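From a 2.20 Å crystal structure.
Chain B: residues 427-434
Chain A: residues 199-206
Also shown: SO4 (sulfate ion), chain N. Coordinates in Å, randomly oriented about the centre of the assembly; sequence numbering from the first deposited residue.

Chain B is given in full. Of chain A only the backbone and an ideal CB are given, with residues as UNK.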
ATOM      1  N   SER B 427      23.056   1.783  14.467  1.00 31.41           N
ATOM      2  CA  SER B 427      23.729   1.388  15.693  1.00 35.48           C
ATOM      3  C   SER B 427      24.475   2.533  16.368  1.00 35.12           C
ATOM      4  O   SER B 427      24.788   2.447  17.545  1.00 36.04           O
ATOM      5  CB  SER B 427      24.695   0.235  15.429  1.00 37.22           C
ATOM      6  OG  SER B 427      25.855   0.688  14.767  1.00 42.74           O
ATOM      7  N   LYS B 428      24.755   3.601  15.626  1.00 35.43           N
ATOM      8  CA  LYS B 428      25.463   4.747  16.184  1.00 34.47           C
ATOM      9  C   LYS B 428      24.502   5.828  16.654  1.00 34.74           C
ATOM     10  O   LYS B 428      24.927   6.821  17.234  1.00 35.66           O
ATOM     11  CB  LYS B 428      26.417   5.357  15.152  1.00 36.53           C
ATOM     12  CG  LYS B 428      27.619   4.497  14.791  1.00 38.08           C
ATOM     13  CD  LYS B 428      28.484   5.227  13.778  1.00 42.34           C
ATOM     14  CE  LYS B 428      29.705   4.417  13.380  1.00 45.22           C
ATOM     15  NZ  LYS B 428      30.463   5.111  12.301  1.00 45.59           N
ATOM     16  N   GLY B 429      23.210   5.639  16.408  1.00 33.76           N
ATOM     17  CA  GLY B 429      22.240   6.640  16.820  1.00 33.63           C
ATOM     18  C   GLY B 429      22.112   7.809  15.847  1.00 33.58           C
ATOM     19  O   GLY B 429      21.397   8.777  16.113  1.00 33.59           O
ATOM     20  N   ASP B 430      22.818   7.718  14.726  1.00 31.88           N
ATOM     21  CA  ASP B 430      22.801   8.741  13.677  1.00 31.41           C
ATOM     22  C   ASP B 430      21.529   8.508  12.852  1.00 31.35           C
ATOM     23  O   ASP B 430      21.595   8.167  11.670  1.00 34.04           O
ATOM     24  CB  ASP B 430      24.065   8.563  12.828  1.00 30.58           C
ATOM     25  CG  ASP B 430      24.171   9.556  11.684  1.00 31.39           C
ATOM     26  OD1 ASP B 430      23.629  10.675  11.795  1.00 29.84           O
ATOM     27  OD2 ASP B 430      24.829   9.211  10.676  1.00 30.34           O
ATOM     28  N   ILE B 431      20.373   8.703  13.481  1.00 30.63           N
ATOM     29  CA  ILE B 431      19.096   8.443  12.829  1.00 31.64           C
ATOM     30  C   ILE B 431      18.157   9.604  12.534  1.00 32.89           C
ATOM     31  O   ILE B 431      17.166   9.416  11.833  1.00 32.00           O
ATOM     32  CB  ILE B 431      18.290   7.403  13.630  1.00 32.05           C
ATOM     33  CG1 ILE B 431      17.722   8.039  14.904  1.00 33.94           C
ATOM     34  CG2 ILE B 431      19.183   6.231  13.983  1.00 29.99           C
ATOM     35  CD1 ILE B 431      16.820   7.119  15.707  1.00 35.17           C
ATOM     36  N   GLU B 432      18.444  10.788  13.067  1.00 34.89           N
ATOM     37  CA  GLU B 432      17.582  11.946  12.821  1.00 35.31           C
ATOM     38  C   GLU B 432      17.846  12.532  11.427  1.00 36.25           C
ATOM     39  O   GLU B 432      16.918  12.899  10.711  1.00 36.00           O
ATOM     40  CB  GLU B 432      17.815  13.014  13.896  1.00 37.04           C
ATOM     41  CG  GLU B 432      17.440  12.578  15.311  1.00 37.52           C
ATOM     42  CD  GLU B 432      15.945  12.403  15.500  1.00 40.36           C
ATOM     43  OE1 GLU B 432      15.492  12.420  16.661  1.00 43.94           O
ATOM     44  OE2 GLU B 432      15.216  12.243  14.497  1.00 42.84           O
ATOM     45  N   LEU B 433      19.117  12.623  11.057  1.00 35.55           N
ATOM     46  CA  LEU B 433      19.522  13.132   9.747  1.00 34.67           C
ATOM     47  C   LEU B 433      20.903  12.548   9.536  1.00 34.50           C
ATOM     48  O   LEU B 433      21.924  13.186   9.810  1.00 32.48           O
ATOM     49  CB  LEU B 433      19.567  14.665   9.729  1.00 36.33           C
ATOM     50  CG  LEU B 433      19.822  15.306   8.351  1.00 37.23           C
ATOM     51  CD1 LEU B 433      18.788  14.808   7.340  1.00 36.90           C
ATOM     52  CD2 LEU B 433      19.755  16.831   8.461  1.00 36.54           C
ATOM     53  N   SER B 434      20.912  11.311   9.049  1.00 34.60           N
ATOM     54  CA  SER B 434      22.140  10.559   8.847  1.00 33.13           C
ATOM     55  C   SER B 434      23.197  11.221   7.994  1.00 33.70           C
ATOM     56  O   SER B 434      22.929  12.166   7.253  1.00 31.23           O
ATOM     57  CB  SER B 434      21.823   9.191   8.240  1.00 33.59           C
ATOM     58  OG  SER B 434      21.526   9.304   6.858  1.00 32.73           O
TER
ATOM     59  N   UNK A 199      20.669   6.747  24.092  1.00 48.73           N
ATOM     60  CA  UNK A 199      21.626   7.696  24.672  1.00 50.10           C
ATOM     61  C   UNK A 199      22.601   8.379  23.713  1.00 50.05           C
ATOM     62  O   UNK A 199      23.031   9.504  23.975  1.00 50.91           O
ATOM     63  CB  UNK A 199      22.447   6.963  25.734  1.00 50.10           C
ATOM     64  N   UNK A 200      22.941   7.717  22.608  1.00 49.31           N
ATOM     65  CA  UNK A 200      23.891   8.283  21.648  1.00 48.44           C
ATOM     66  C   UNK A 200      23.266   9.108  20.524  1.00 47.87           C
ATOM     67  O   UNK A 200      23.983   9.694  19.711  1.00 47.82           O
ATOM     68  CB  UNK A 200      24.706   7.147  21.026  1.00 48.44           C
ATOM     69  N   UNK A 201      21.939   9.154  20.470  1.00 47.13           N
ATOM     70  CA  UNK A 201      21.254   9.922  19.432  1.00 45.97           C
ATOM     71  C   UNK A 201      21.383  11.426  19.668  1.00 46.32           C
ATOM     72  O   UNK A 201      20.917  11.940  20.685  1.00 45.43           O
ATOM     73  CB  UNK A 201      19.777   9.528  19.373  1.00 45.97           C
ATOM     74  N   UNK A 202      22.013  12.123  18.726  1.00 45.85           N
ATOM     75  CA  UNK A 202      22.191  13.569  18.828  1.00 47.33           C
ATOM     76  C   UNK A 202      21.232  14.316  17.900  1.00 46.54           C
ATOM     77  O   UNK A 202      20.779  13.777  16.889  1.00 46.38           O
ATOM     78  CB  UNK A 202      23.637  13.947  18.502  1.00 47.33           C
ATOM     79  N   UNK A 203      20.921  15.556  18.255  1.00 45.32           N
ATOM     80  CA  UNK A 203      20.028  16.367  17.441  1.00 46.31           C
ATOM     81  C   UNK A 203      20.642  16.518  16.049  1.00 45.98           C
ATOM     82  O   UNK A 203      21.861  16.628  15.907  1.00 47.01           O
ATOM     83  CB  UNK A 203      19.780  17.732  18.086  1.00 46.31           C
ATOM     84  N   UNK A 204      19.804  16.515  15.001  1.00 46.22           N
ATOM     85  CA  UNK A 204      20.320  16.653  13.635  1.00 45.90           C
ATOM     86  C   UNK A 204      20.939  18.023  13.373  1.00 46.12           C
ATOM     87  O   UNK A 204      20.438  19.044  13.850  1.00 46.68           O
ATOM     88  CB  UNK A 204      19.196  16.402  12.627  1.00 45.90           C
ATOM     89  N   UNK A 205      22.039  18.039  12.630  1.00 46.41           N
ATOM     90  CA  UNK A 205      22.699  19.293  12.288  1.00 48.38           C
ATOM     91  C   UNK A 205      22.947  19.346  10.785  1.00 47.29           C
ATOM     92  O   UNK A 205      23.310  18.346  10.165  1.00 46.08           O
ATOM     93  CB  UNK A 205      24.012  19.446  13.058  1.00 48.38           C
ATOM     94  N   UNK A 206      22.730  20.514  10.196  1.00 46.63           N
ATOM     95  CA  UNK A 206      22.954  20.688   8.767  1.00 46.63           C
ATOM     96  C   UNK A 206      24.443  20.918   8.526  1.00 46.77           C
ATOM     97  O   UNK A 206      25.087  20.160   7.809  1.00 46.43           O
ATOM     98  CB  UNK A 206      22.124  21.850   8.217  1.00 46.63           C
TER
HETATM   99  S   SO4 N 618      33.172   2.522  11.626  1.00 75.35           S
HETATM  100  O1  SO4 N 618      32.765   2.375  10.177  1.00 72.97           O
HETATM  101  O2  SO4 N 618      32.853   3.889  12.090  1.00 73.16           O
HETATM  102  O3  SO4 N 618      32.417   1.568  12.490  1.00 72.38           O
HETATM  103  O4  SO4 N 618      34.634   2.235  11.714  1.00 72.55           O

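Position 199 lies beyond the reach of chain B: nothing of the other stretch comes within 5.5 Å of its ideal CB. Its phi of -58° suits proline among many others, and P199(A) is deposited.

At position 200 the CB points toward chain B, into a narrow place. The carbonyl O of K428(B) is 3.8 Å from the ideal CB, and the CA of G429(B) is 4.9 Å from it. A small side chain fits, and a polar one would suit the nearby carbonyl. The residue is S200(A), chi1 in p, with OG 3.1 Å from K428(B) O and 3.8 Å from G429(B) CA. Glycine across from it matters: a CB on G429(B) would lie 2.5 Å from S200(A) OG, a clash. The backbone angles of G429(B), which ends its helix in a Schellman motif, would also jam a CB against the carbonyl O of K428(B), and so call for glycine by themselves.

Position 201 points its CB sideways, 3.7 Å from G429(B) O and 5.1 Å from CG1 of I431(B). An aliphatic chain such as leucine, isoleucine, valine or methionine could pass the carbonyl and reach that apolar surface. I201(A), chi1 m and chi2 t, brings its CD1 to 3.6 Å from CD1 of I431(B), while its CG2 lies 4.1 Å from CG of E432(B). Its CA also makes a CA-H...O contact with G429(B) O at 3.5 Å.

Position 202 turns its CB away, so many side chains would do, and the backbone does the work. R202(A) has its CB directed away, and no atom of its side chain comes nearer than 6.1 Å to the stretch of chain B; the guanidinium instead lies by its own chain, with NH1 and NH2 each 3.0 Å from P199(A) O. Water 1 donates to R202(A) O (2.9 Å) and to G429(B) O (2.7 Å), and accepts from E432(B) N (3.2 Å). Water 2 accepts from R202(A) N (2.9 Å) and donates weakly to G429(B) O (3.3 Å). These waters join the two backbones where no direct hydrogen bond does.

Position 203 also points away, and little is asked of it; A203(A) is deposited.

Position 204 faces chain B closely, its ideal CB 3.4 Å from CB of L433(B) and 3.9 Å from CB of E432(B). A compact apolar group is favoured, and a phi of -66° admits proline. P204(A) sets its CB 3.5 Å from L433(B) CB and its CD 3.6 Å from E432(B) CB, so the ring packs against both residues.

Position 205 points away, where a polar chain is at ease; Q205(A) keeps its side chain out of contact, its nearest atom, CG, 6.8 Å from L433(B) O.

Position 206 starts away too, but a long aliphatic chain can return. L206(A) does so, its CD2 reaching 4.1 Å from CD2 of L433(B).

Chain A, residues 199-206: PSIRAPQL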
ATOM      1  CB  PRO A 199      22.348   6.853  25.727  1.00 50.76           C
ATOM      2  CG  PRO A 199      22.312   5.473  25.134  1.00 51.35           C
ATOM      3  CD  PRO A 199      20.884   5.392  24.632  1.00 49.76           C
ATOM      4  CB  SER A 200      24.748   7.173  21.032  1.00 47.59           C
ATOM      5  OG  SER A 200      23.995   6.389  20.126  1.00 49.45           O
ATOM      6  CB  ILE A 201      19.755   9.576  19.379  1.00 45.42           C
ATOM      7  CG1 ILE A 201      19.577   8.118  18.947  1.00 44.21           C
ATOM      8  CG2 ILE A 201      19.029  10.539  18.436  1.00 44.88           C
ATOM      9  CD1 ILE A 201      18.142   7.643  18.974  1.00 43.03           C
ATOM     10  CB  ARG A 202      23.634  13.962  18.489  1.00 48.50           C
ATOM     11  CG  ARG A 202      24.671  13.320  19.392  1.00 53.88           C
ATOM     12  CD  ARG A 202      24.284  13.484  20.862  1.00 60.17           C
ATOM     13  NE  ARG A 202      25.055  12.606  21.740  1.00 62.64           N
ATOM     14  CZ  ARG A 202      24.590  12.098  22.877  1.00 64.22           C
ATOM     15  NH1 ARG A 202      23.356  12.380  23.276  1.00 64.47           N
ATOM     16  NH2 ARG A 202      25.354  11.297  23.609  1.00 66.17           N
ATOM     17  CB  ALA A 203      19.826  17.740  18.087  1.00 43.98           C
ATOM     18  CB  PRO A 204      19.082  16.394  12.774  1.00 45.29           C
ATOM     19  CG  PRO A 204      17.974  16.937  13.610  1.00 45.52           C
ATOM     20  CD  PRO A 204      18.331  16.436  15.004  1.00 46.37           C
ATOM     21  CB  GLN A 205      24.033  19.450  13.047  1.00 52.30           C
ATOM     22  CG  GLN A 205      25.180  18.547  12.571  1.00 57.75           C
ATOM     23  CD  GLN A 205      26.543  18.960  13.143  1.00 60.44           C
ATOM     24  OE1 GLN A 205      26.694  19.146  14.353  1.00 60.82           O
ATOM     25  NE2 GLN A 205      27.539  19.094  12.268  1.00 60.52           N
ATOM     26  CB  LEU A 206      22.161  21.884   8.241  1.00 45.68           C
ATOM     27  CG  LEU A 206      20.635  21.779   8.277  1.00 46.24           C
ATOM     28  CD1 LEU A 206      20.038  23.139   7.946  1.00 45.94           C
ATOM     29  CD2 LEU A 206      20.160  20.715   7.298  1.00 43.17           C
TER
HETATM   30  O   HOH W   1      20.599  11.303  15.425  1.00 35.35           O
HETATM   31  O   HOH W   2      23.674  11.160  16.504  1.00 47.21           O
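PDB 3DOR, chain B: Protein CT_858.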